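Local atomic coordinates of tRNA (cytosine(72)-C(5))-methyltransferase (PDB entry 5ZVE), a protein that transfers a methyl group from S-adenosyl-L-methionine to the C5 position of cytosine 72 in several archaeal tRNAs. Residues V33-I38 against G70-R75; P65-G70 against P185-A190; D198-D203 against L263-D268. One frame throughout, in Å; residues are numbered along the deposited sequence.

Contact 1. Residues V33-I38 against G70-R75; sequences VEHYYI and GLYFVR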
loop_
_atom_site.group_PDB
_atom_site.type_symbol
_atom_site.label_atom_id
_atom_site.label_comp_id
_atom_site.label_asym_id
_atom_site.label_seq_id
_atom_site.Cartn_x
_atom_site.Cartn_y
_atom_site.Cartn_z
ATOM N N VAL A 33 -0.588 -8.353 -5.795
ATOM C CA VAL A 33 0.633 -8.931 -5.254
ATOM C C VAL A 33 0.459 -10.441 -5.147
ATOM O O VAL A 33 -0.643 -10.932 -4.876
ATOM C CB VAL A 33 1.009 -8.328 -3.883
ATOM C CG1 VAL A 33 1.236 -6.820 -4.017
ATOM C CG2 VAL A 33 -0.052 -8.628 -2.837
ATOM N N GLU A 34 1.536 -11.172 -5.419
ATOM C CA GLU A 34 1.503 -12.628 -5.373
ATOM C C GLU A 34 1.441 -13.110 -3.929
ATOM O O GLU A 34 0.811 -14.128 -3.627
ATOM C CB GLU A 34 2.725 -13.220 -6.083
ATOM C CG GLU A 34 2.779 -12.957 -7.589
ATOM C CD GLU A 34 3.243 -11.546 -7.954
ATOM O OE1 GLU A 34 3.507 -10.730 -7.047
ATOM O OE2 GLU A 34 3.349 -11.257 -9.163
ATOM N N HIS A 35 2.109 -12.376 -3.044
ATOM C CA HIS A 35 2.091 -12.672 -1.616
ATOM C C HIS A 35 1.396 -11.546 -0.860
ATOM O O HIS A 35 1.910 -10.424 -0.777
ATOM C CB HIS A 35 3.507 -12.879 -1.073
ATOM C CG HIS A 35 4.141 -14.168 -1.499
ATOM N ND1 HIS A 35 5.387 -14.563 -1.068
ATOM C CD2 HIS A 35 3.702 -15.144 -2.333
ATOM C CE1 HIS A 35 5.687 -15.736 -1.603
ATOM N NE2 HIS A 35 4.684 -16.107 -2.376
ATOM N N TYR A 36 0.229 -11.849 -0.306
ATOM C CA TYR A 36 -0.581 -10.842 0.366
ATOM C C TYR A 36 -0.290 -10.850 1.860
ATOM O O TYR A 36 -0.675 -11.785 2.575
ATOM C CB TYR A 36 -2.068 -11.089 0.103
ATOM C CG TYR A 36 -2.976 -10.008 0.636
ATOM C CD1 TYR A 36 -2.899 -8.707 0.148
ATOM C CD2 TYR A 36 -3.911 -10.284 1.622
ATOM C CE1 TYR A 36 -3.732 -7.715 0.629
ATOM C CE2 TYR A 36 -4.745 -9.295 2.112
ATOM C CZ TYR A 36 -4.651 -8.015 1.612
ATOM O OH TYR A 36 -5.482 -7.033 2.097
ATOM N N TYR A 37 0.391 -9.804 2.324
ATOM C CA TYR A 37 0.921 -9.766 3.688
ATOM C C TYR A 37 -0.017 -9.071 4.676
ATOM O O TYR A 37 -0.778 -8.172 4.317
ATOM C CB TYR A 37 2.281 -9.064 3.710
ATOM C CG TYR A 37 3.468 -9.969 3.458
ATOM C CD1 TYR A 37 3.910 -10.230 2.166
ATOM C CD2 TYR A 37 4.152 -10.556 4.515
ATOM C CE1 TYR A 37 4.999 -11.058 1.935
ATOM C CE2 TYR A 37 5.243 -11.384 4.293
ATOM C CZ TYR A 37 5.661 -11.629 3.003
ATOM O OH TYR A 37 6.742 -12.452 2.784
ATOM N N ILE A 38 0.041 -9.512 5.926
ATOM C CA ILE A 38 -0.629 -8.832 7.022
ATOM C C ILE A 38 0.348 -8.693 8.175
ATOM O O ILE A 38 1.298 -9.471 8.284
ATOM C CB ILE A 38 -1.876 -9.589 7.506
ATOM C CG1 ILE A 38 -1.471 -10.946 8.103
ATOM C CG2 ILE A 38 -2.869 -9.759 6.370
ATOM C CD1 ILE A 38 -2.625 -11.753 8.655
ATOM N N GLY A 70 5.319 -11.006 10.456
ATOM C CA GLY A 70 4.772 -11.105 9.112
ATOM C C GLY A 70 4.080 -12.417 8.766
ATOM O O GLY A 70 4.629 -13.496 8.980
ATOM N N LEU A 71 2.877 -12.317 8.206
ATOM C CA LEU A 71 2.174 -13.468 7.646
ATOM C C LEU A 71 1.698 -13.105 6.260
ATOM O O LEU A 71 1.316 -11.961 6.023
ATOM C CB LEU A 71 0.979 -13.884 8.506
ATOM C CG LEU A 71 1.232 -14.611 9.827
ATOM C CD1 LEU A 71 -0.064 -14.772 10.588
ATOM C CD2 LEU A 71 1.871 -15.953 9.576
ATOM N N TYR A 72 1.704 -14.062 5.339
ATOM C CA TYR A 72 1.203 -13.765 4.008
ATOM C C TYR A 72 0.350 -14.891 3.442
ATOM O O TYR A 72 0.459 -16.049 3.851
ATOM C CB TYR A 72 2.366 -13.433 3.056
ATOM C CG TYR A 72 3.268 -14.596 2.714
ATOM C CD1 TYR A 72 2.979 -15.426 1.638
ATOM C CD2 TYR A 72 4.416 -14.857 3.458
ATOM C CE1 TYR A 72 3.798 -16.491 1.318
ATOM C CE2 TYR A 72 5.242 -15.923 3.145
ATOM C CZ TYR A 72 4.926 -16.737 2.074
ATOM O OH TYR A 72 5.733 -17.802 1.747
ATOM N N PHE A 73 -0.516 -14.526 2.506
ATOM C CA PHE A 73 -1.368 -15.485 1.830
ATOM C C PHE A 73 -0.981 -15.543 0.366
ATOM O O PHE A 73 -0.679 -14.516 -0.245
ATOM C CB PHE A 73 -2.844 -15.110 1.977
ATOM C CG PHE A 73 -3.288 -14.935 3.401
ATOM C CD1 PHE A 73 -3.104 -13.732 4.060
ATOM C CD2 PHE A 73 -3.886 -15.985 4.085
ATOM C CE1 PHE A 73 -3.511 -13.575 5.372
ATOM C CE2 PHE A 73 -4.296 -15.834 5.394
ATOM C CZ PHE A 73 -4.105 -14.628 6.042
ATOM N N VAL A 74 -0.955 -16.745 -0.189
ATOM C CA VAL A 74 -0.582 -16.897 -1.582
ATOM C C VAL A 74 -1.785 -16.552 -2.455
ATOM O O VAL A 74 -2.906 -17.003 -2.206
ATOM C CB VAL A 74 -0.082 -18.321 -1.889
ATOM C CG1 VAL A 74 0.245 -18.459 -3.364
ATOM C CG2 VAL A 74 1.151 -18.639 -1.047
ATOM N N ARG A 75 -1.534 -15.765 -3.491
ATOM C CA ARG A 75 -2.575 -15.313 -4.400
ATOM C C ARG A 75 -3.003 -16.429 -5.353
ATOM O O ARG A 75 -2.198 -17.278 -5.724
ATOM C CB ARG A 75 -2.073 -14.092 -5.173
ATOM C CG ARG A 75 -2.982 -13.607 -6.276
ATOM C CD ARG A 75 -2.329 -13.856 -7.619
ATOM N NE ARG A 75 -1.645 -12.679 -8.125
ATOM C CZ ARG A 75 -0.764 -12.692 -9.120
ATOM N NH1 ARG A 75 -0.438 -13.833 -9.710
ATOM N NH2 ARG A 75 -0.209 -11.558 -9.525
#

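Contact 2. Residues P65-G70 against P185-A190; sequences PYLPEG and PSMVTA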
loop_
_atom_site.group_PDB
_atom_site.type_symbol
_atom_site.label_atom_id
_atom_site.label_comp_id
_atom_site.label_asym_id
_atom_site.label_seq_id
_atom_site.Cartn_x
_atom_site.Cartn_y
_atom_site.Cartn_z
ATOM N N PRO A 65 10.147 -15.566 7.272
ATOM C CA PRO A 65 11.392 -15.847 7.994
ATOM C C PRO A 65 12.211 -14.584 8.274
ATOM O O PRO A 65 13.216 -14.651 8.978
ATOM C CB PRO A 65 12.135 -16.790 7.045
ATOM C CG PRO A 65 11.666 -16.384 5.686
ATOM C CD PRO A 65 10.232 -15.949 5.849
ATOM N N TYR A 66 11.783 -13.453 7.726
ATOM C CA TYR A 66 12.482 -12.184 7.926
ATOM C C TYR A 66 11.762 -11.269 8.920
ATOM O O TYR A 66 12.393 -10.529 9.671
ATOM C CB TYR A 66 12.650 -11.454 6.600
ATOM C CG TYR A 66 13.645 -12.075 5.647
ATOM C CD1 TYR A 66 14.999 -12.117 5.959
ATOM C CD2 TYR A 66 13.242 -12.570 4.411
ATOM C CE1 TYR A 66 15.920 -12.666 5.084
ATOM C CE2 TYR A 66 14.158 -13.118 3.527
ATOM C CZ TYR A 66 15.495 -13.160 3.869
ATOM O OH TYR A 66 16.420 -13.696 3.003
ATOM N N LEU A 67 10.436 -11.316 8.909
ATOM C CA LEU A 67 9.631 -10.524 9.832
ATOM C C LEU A 67 8.814 -11.431 10.737
ATOM O O LEU A 67 7.814 -12.005 10.299
ATOM C CB LEU A 67 8.692 -9.585 9.077
ATOM C CG LEU A 67 9.275 -8.411 8.296
ATOM C CD1 LEU A 67 8.170 -7.804 7.489
ATOM C CD2 LEU A 67 9.856 -7.380 9.237
ATOM N N PRO A 68 9.237 -11.568 12.003
ATOM C CA PRO A 68 8.497 -12.382 12.975
ATOM C C PRO A 68 7.042 -11.932 13.137
ATOM O O PRO A 68 6.223 -12.706 13.621
ATOM C CB PRO A 68 9.286 -12.195 14.282
ATOM C CG PRO A 68 10.213 -11.054 14.041
ATOM C CD PRO A 68 10.471 -11.003 12.575
ATOM N N GLU A 69 6.720 -10.709 12.731
ATOM C CA GLU A 69 5.332 -10.265 12.783
ATOM C C GLU A 69 4.649 -10.383 11.421
ATOM O O GLU A 69 3.522 -9.916 11.244
ATOM C CB GLU A 69 5.239 -8.823 13.297
ATOM C CG GLU A 69 5.877 -7.772 12.390
ATOM C CD GLU A 69 7.353 -7.565 12.678
ATOM O OE1 GLU A 69 8.125 -8.546 12.596
ATOM O OE2 GLU A 69 7.738 -6.418 12.984
ATOM N N GLY A 70 5.319 -11.006 10.456
ATOM C CA GLY A 70 4.772 -11.105 9.112
ATOM C C GLY A 70 4.080 -12.417 8.766
ATOM O O GLY A 70 4.629 -13.496 8.980
ATOM N N PRO A 185 7.196 -4.485 2.153
ATOM C CA PRO A 185 8.078 -3.311 2.219
ATOM C C PRO A 185 7.679 -2.291 3.295
ATOM O O PRO A 185 8.558 -1.752 3.971
ATOM C CB PRO A 185 7.962 -2.696 0.819
ATOM C CG PRO A 185 6.844 -3.403 0.144
ATOM C CD PRO A 185 6.715 -4.725 0.781
ATOM N N SER A 186 6.381 -2.053 3.473
ATOM C CA SER A 186 5.930 -1.112 4.497
ATOM C C SER A 186 6.306 -1.569 5.906
ATOM O O SER A 186 6.649 -0.748 6.759
ATOM C CB SER A 186 4.420 -0.904 4.405
ATOM O OG SER A 186 4.087 -0.111 3.282
ATOM N N MET A 187 6.251 -2.879 6.145
ATOM C CA MET A 187 6.634 -3.437 7.434
ATOM C C MET A 187 8.137 -3.325 7.685
ATOM O O MET A 187 8.570 -3.008 8.791
ATOM C CB MET A 187 6.199 -4.892 7.522
ATOM C CG MET A 187 4.714 -5.078 7.721
ATOM S SD MET A 187 4.349 -6.781 8.183
ATOM C CE MET A 187 4.263 -7.564 6.575
ATOM N N VAL A 188 8.929 -3.594 6.654
ATOM C CA VAL A 188 10.376 -3.424 6.730
ATOM C C VAL A 188 10.727 -1.985 7.114
ATOM O O VAL A 188 11.651 -1.746 7.895
ATOM C CB VAL A 188 11.057 -3.791 5.390
ATOM C CG1 VAL A 188 12.546 -3.536 5.461
ATOM C CG2 VAL A 188 10.792 -5.250 5.041
ATOM N N THR A 189 9.973 -1.033 6.572
ATOM C CA THR A 189 10.200 0.387 6.838
ATOM C C THR A 189 10.223 0.705 8.337
ATOM O O THR A 189 11.175 1.308 8.831
ATOM C CB THR A 189 9.124 1.262 6.155
ATOM O OG1 THR A 189 9.199 1.100 4.732
ATOM C CG2 THR A 189 9.318 2.729 6.505
ATOM N N ALA A 190 9.187 0.287 9.059
ATOM C CA ALA A 190 9.102 0.557 10.495
ATOM C C ALA A 190 10.219 -0.143 11.268
ATOM O O ALA A 190 10.755 0.402 12.232
ATOM C CB ALA A 190 7.745 0.138 11.035
#

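Contact 3. Residues D198-D203 against L263-D268; sequences DDVIID and LGIKAD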
loop_
_atom_site.group_PDB
_atom_site.type_symbol
_atom_site.label_atom_id
_atom_site.label_comp_id
_atom_site.label_asym_id
_atom_site.label_seq_id
_atom_site.Cartn_x
_atom_site.Cartn_y
_atom_site.Cartn_z
ATOM N N ASP A 198 12.710 5.350 24.314
ATOM C CA ASP A 198 13.250 6.643 24.718
ATOM C C ASP A 198 13.097 7.702 23.631
ATOM O O ASP A 198 12.989 8.893 23.928
ATOM C CB ASP A 198 14.727 6.510 25.090
ATOM C CG ASP A 198 14.934 5.749 26.376
ATOM O OD1 ASP A 198 13.955 5.599 27.138
ATOM O OD2 ASP A 198 16.073 5.296 26.622
ATOM N N ASP A 199 13.098 7.266 22.373
ATOM C CA ASP A 199 13.147 8.188 21.242
ATOM C C ASP A 199 11.962 9.138 21.209
ATOM O O ASP A 199 10.821 8.742 21.452
ATOM C CB ASP A 199 13.197 7.422 19.914
ATOM C CG ASP A 199 14.486 6.652 19.723
ATOM O OD1 ASP A 199 15.533 7.085 20.247
ATOM O OD2 ASP A 199 14.456 5.616 19.026
ATOM N N VAL A 200 12.240 10.399 20.899
ATOM C CA VAL A 200 11.194 11.300 20.445
ATOM C C VAL A 200 10.921 10.937 18.991
ATOM O O VAL A 200 11.829 10.962 18.161
ATOM C CB VAL A 200 11.597 12.776 20.582
ATOM C CG1 VAL A 200 10.451 13.680 20.164
ATOM C CG2 VAL A 200 12.013 13.070 22.017
ATOM N N ILE A 201 9.676 10.578 18.692
ATOM C CA ILE A 201 9.344 9.966 17.406
ATOM C C ILE A 201 8.235 10.705 16.674
ATOM O O ILE A 201 7.189 11.002 17.250
ATOM C CB ILE A 201 8.908 8.492 17.594
ATOM C CG1 ILE A 201 10.049 7.667 18.190
ATOM C CG2 ILE A 201 8.436 7.898 16.281
ATOM C CD1 ILE A 201 9.617 6.307 18.687
ATOM N N ILE A 202 8.462 11.004 15.398
ATOM C CA ILE A 202 7.453 11.682 14.598
ATOM C C ILE A 202 7.159 10.968 13.282
ATOM O O ILE A 202 8.060 10.723 12.481
ATOM C CB ILE A 202 7.863 13.126 14.270
ATOM C CG1 ILE A 202 8.158 13.911 15.552
ATOM C CG2 ILE A 202 6.771 13.802 13.449
ATOM C CD1 ILE A 202 8.564 15.351 15.295
ATOM N N ASP A 203 5.888 10.637 13.080
ATOM C CA ASP A 203 5.380 10.170 11.793
ATOM C C ASP A 203 4.627 11.336 11.151
ATOM O O ASP A 203 3.527 11.670 11.584
ATOM C CB ASP A 203 4.475 8.948 11.990
ATOM C CG ASP A 203 4.204 8.195 10.703
ATOM O OD1 ASP A 203 4.483 8.725 9.608
ATOM O OD2 ASP A 203 3.718 7.048 10.795
ATOM N N LEU A 263 6.351 23.422 15.612
ATOM C CA LEU A 263 6.385 22.824 16.945
ATOM C C LEU A 263 7.751 23.124 17.557
ATOM O O LEU A 263 8.625 23.658 16.881
ATOM C CB LEU A 263 6.126 21.311 16.885
ATOM C CG LEU A 263 4.695 20.797 16.658
ATOM C CD1 LEU A 263 4.116 21.255 15.330
ATOM C CD2 LEU A 263 4.639 19.277 16.752
ATOM N N GLY A 264 7.962 22.782 18.820
ATOM C CA GLY A 264 9.245 23.095 19.424
ATOM C C GLY A 264 10.118 21.868 19.527
ATOM O O GLY A 264 11.142 21.863 20.213
ATOM N N ILE A 265 9.699 20.825 18.823
ATOM C CA ILE A 265 10.266 19.494 18.981
ATOM C C ILE A 265 11.505 19.244 18.125
ATOM O O ILE A 265 11.527 19.557 16.937
ATOM C CB ILE A 265 9.208 18.440 18.666
ATOM C CG1 ILE A 265 7.998 18.663 19.573
ATOM C CG2 ILE A 265 9.772 17.039 18.837
ATOM C CD1 ILE A 265 6.798 17.854 19.201
ATOM N N LYS A 266 12.535 18.674 18.741
ATOM C CA LYS A 266 13.661 18.118 18.006
ATOM C C LYS A 266 13.638 16.603 18.170
ATOM O O LYS A 266 13.978 16.081 19.231
ATOM C CB LYS A 266 14.990 18.695 18.492
ATOM C CG LYS A 266 15.157 20.192 18.304
ATOM C CD LYS A 266 16.463 20.665 18.937
ATOM C CE LYS A 266 16.509 22.177 19.094
ATOM N NZ LYS A 266 17.810 22.629 19.663
ATOM N N ALA A 267 13.225 15.896 17.123
ATOM C CA ALA A 267 13.020 14.456 17.225
ATOM C C ALA A 267 14.304 13.661 17.067
ATOM O O ALA A 267 15.233 14.080 16.382
ATOM C CB ALA A 267 12.004 13.997 16.191
ATOM N N ASP A 268 14.334 12.498 17.707
ATOM C CA ASP A 268 15.405 11.531 17.523
ATOM C C ASP A 268 15.141 10.680 16.283
ATOM O O ASP A 268 16.063 10.281 15.570
ATOM C CB ASP A 268 15.540 10.652 18.766
ATOM C CG ASP A 268 15.837 11.461 20.014
ATOM O OD1 ASP A 268 16.992 11.905 20.166
ATOM O OD2 ASP A 268 14.911 11.679 20.824
#

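Contact 1. Residues V33-I38 against G70-R75
G70 brings its CA to 3.9 Å from I38 O where two antiparallel strands begin to pair, the central two of the four-stranded sheet in the ferredoxin-like region of this RsmB/NOP-family enzyme. L71 follows in a hydrogen-bonded pair: its carbonyl takes the N-H of I38 at 2.8 Å (N to O), and its own N returns a longer bond to I38 O. Its CB rests against I38 CG1, on the face that helix 47-56 covers through I51 and L54.

Y72 points to the other face and holds an aromatic cluster together. Its CG sits between backbone N and carbonyl carbon (chi1 69°); the ring beyond meets Y37 obliquely and makes an offset stack with H35, planes 14° apart, with Y72 CE1 above the middle of the imidazole. Y72 CB lies over the centre of the Y37 ring, 3.4 Å from the centroid, a CH-pi contact. L184 and M187 of helix 184-193 also touch Y37.

F73 returns to the face of L71. Its N gives a 2.7 Å bond to Y36 O, while F73 O receives the nearly straight N-H of Y36, and the ring meets I38 CD1 near its plane. V74 faces H35 as a non-hydrogen-bonded pair, and pairing ends at R75, whose N reaches E34 O. The arginine chain bends back alongside E34, gripped mainly by P32 O and E31, while E34 OE1 forms a salt bridge with R282. E34 OE2 stands 3.6 Å from R75 NH2, well out of the guanidinium plane, a salt bridge of charges alone, no N-H pointing at the oxygen.

Contact 2. Residues P65-G70 against P185-A190
M187 and L67 carry most of this buried contact, in which a type I beta turn, L67 to G70, lies against helix 184-193. The turn is closed by G70 N bonding to L67 O at 2.7 Å, and it ends the loop between strands 62-63 and 70-74 of the ferredoxin-like region.

Followed outward from the helix, the methionine meets the turn almost from its root. M187 CB is the atom nearest to it, 3.5 Å from L67 CD1. CG is anti to the carbonyl carbon (chi1 -74°), and from there the chain runs extended through chi2. SD comes to 4.0 Å from the same L67 CD1 and lies more distantly, at 4.5 Å, from E69 O. The bend at chi3 (-85°) then places CE, which remains 4.0 Å from L67 CD1 and stands 4.4 Å from G70 CA. A single leucine methyl is thus followed by three atoms of the methionine, the two side chains crossing at a slant. The next helix residue adds a looser touch, V188 CG2 at 4.4 Å from L67 CD1.

Around this apolar strip the polar groups have partners of their own. E69 reaches R191 by a salt bridge and H214 by a hydrogen bond, tying the turn also to helix 210-218. S186 OG bonds to K211, a residue that binds S-adenosyl-L-methionine, and the side chain of M187 lies about 9 Å from the bound S-adenosyl-L-homocysteine. Between the two segments, then, cohesion comes from methyl, methylene and thioether surfaces, and directional bonds to helices 184-193 and 210-218 come from the E69 carboxylate.

Contact 3. Residues D198-D203 against L263-D268
At the N-terminal ends of two adjacent strands of the Rossmann-like sheet, 201-203 and 267-273, V200 and D268 fasten the two segments by a pair of bonds. The backbone N-H of V200 runs almost straight (167°) to D268 OD2, 3.0 Å from N to oxygen, and uses the lone pair directed away from the other carboxylate oxygen. In return D268 N donates to V200 O at 3.0 Å, with a more bent approach of 132°. An alanine in place of D268 would probably leave the V200 N-H without its acceptor and the weak, long ion pair of R313 without its carboxylate.

Both strands belong to the class I methyltransferase sheet, where they run parallel; its S-adenosyl-L-methionine site includes A206, shortly after the first. Beyond the polar pair the contact becomes apolar. V200 CG1, anti to the backbone N (chi1 -177°), meets I265 CG2 at 3.7 Å. I202 CD1 reaches A267 CB at 3.8 Å and also approaches that same I265 methyl, while I228 and L260 pack on I202 as well. D199 OD1 and D268 OD2 are 4.7 Å apart, and any repulsion between them is probably eased by K269, which forms a salt bridge with D199 OD2.

Overall arrangement
From the N terminus, the chain passes through strand 35-40, makes helix 47-56 and returns along 70-74, so that contact 1 closes a loop of 31 residues within the ferredoxin-like region. Contact 2 opens inside that loop, at the turn before the second strand, and closes 114 residues later, at helix 184-193. The two therefore cross; they share G70 and touch where M187 CE meets Y37 CD2, joining the small sheet to the helix that precedes strand 201-203 of the methyltransferase sheet. Contact 3 follows in series, closing a loop of 59 residues that includes strands 225-229 and 250-254, and ties neighbouring parallel strands within that fold, about 23 Å from contact 2, centre to centre.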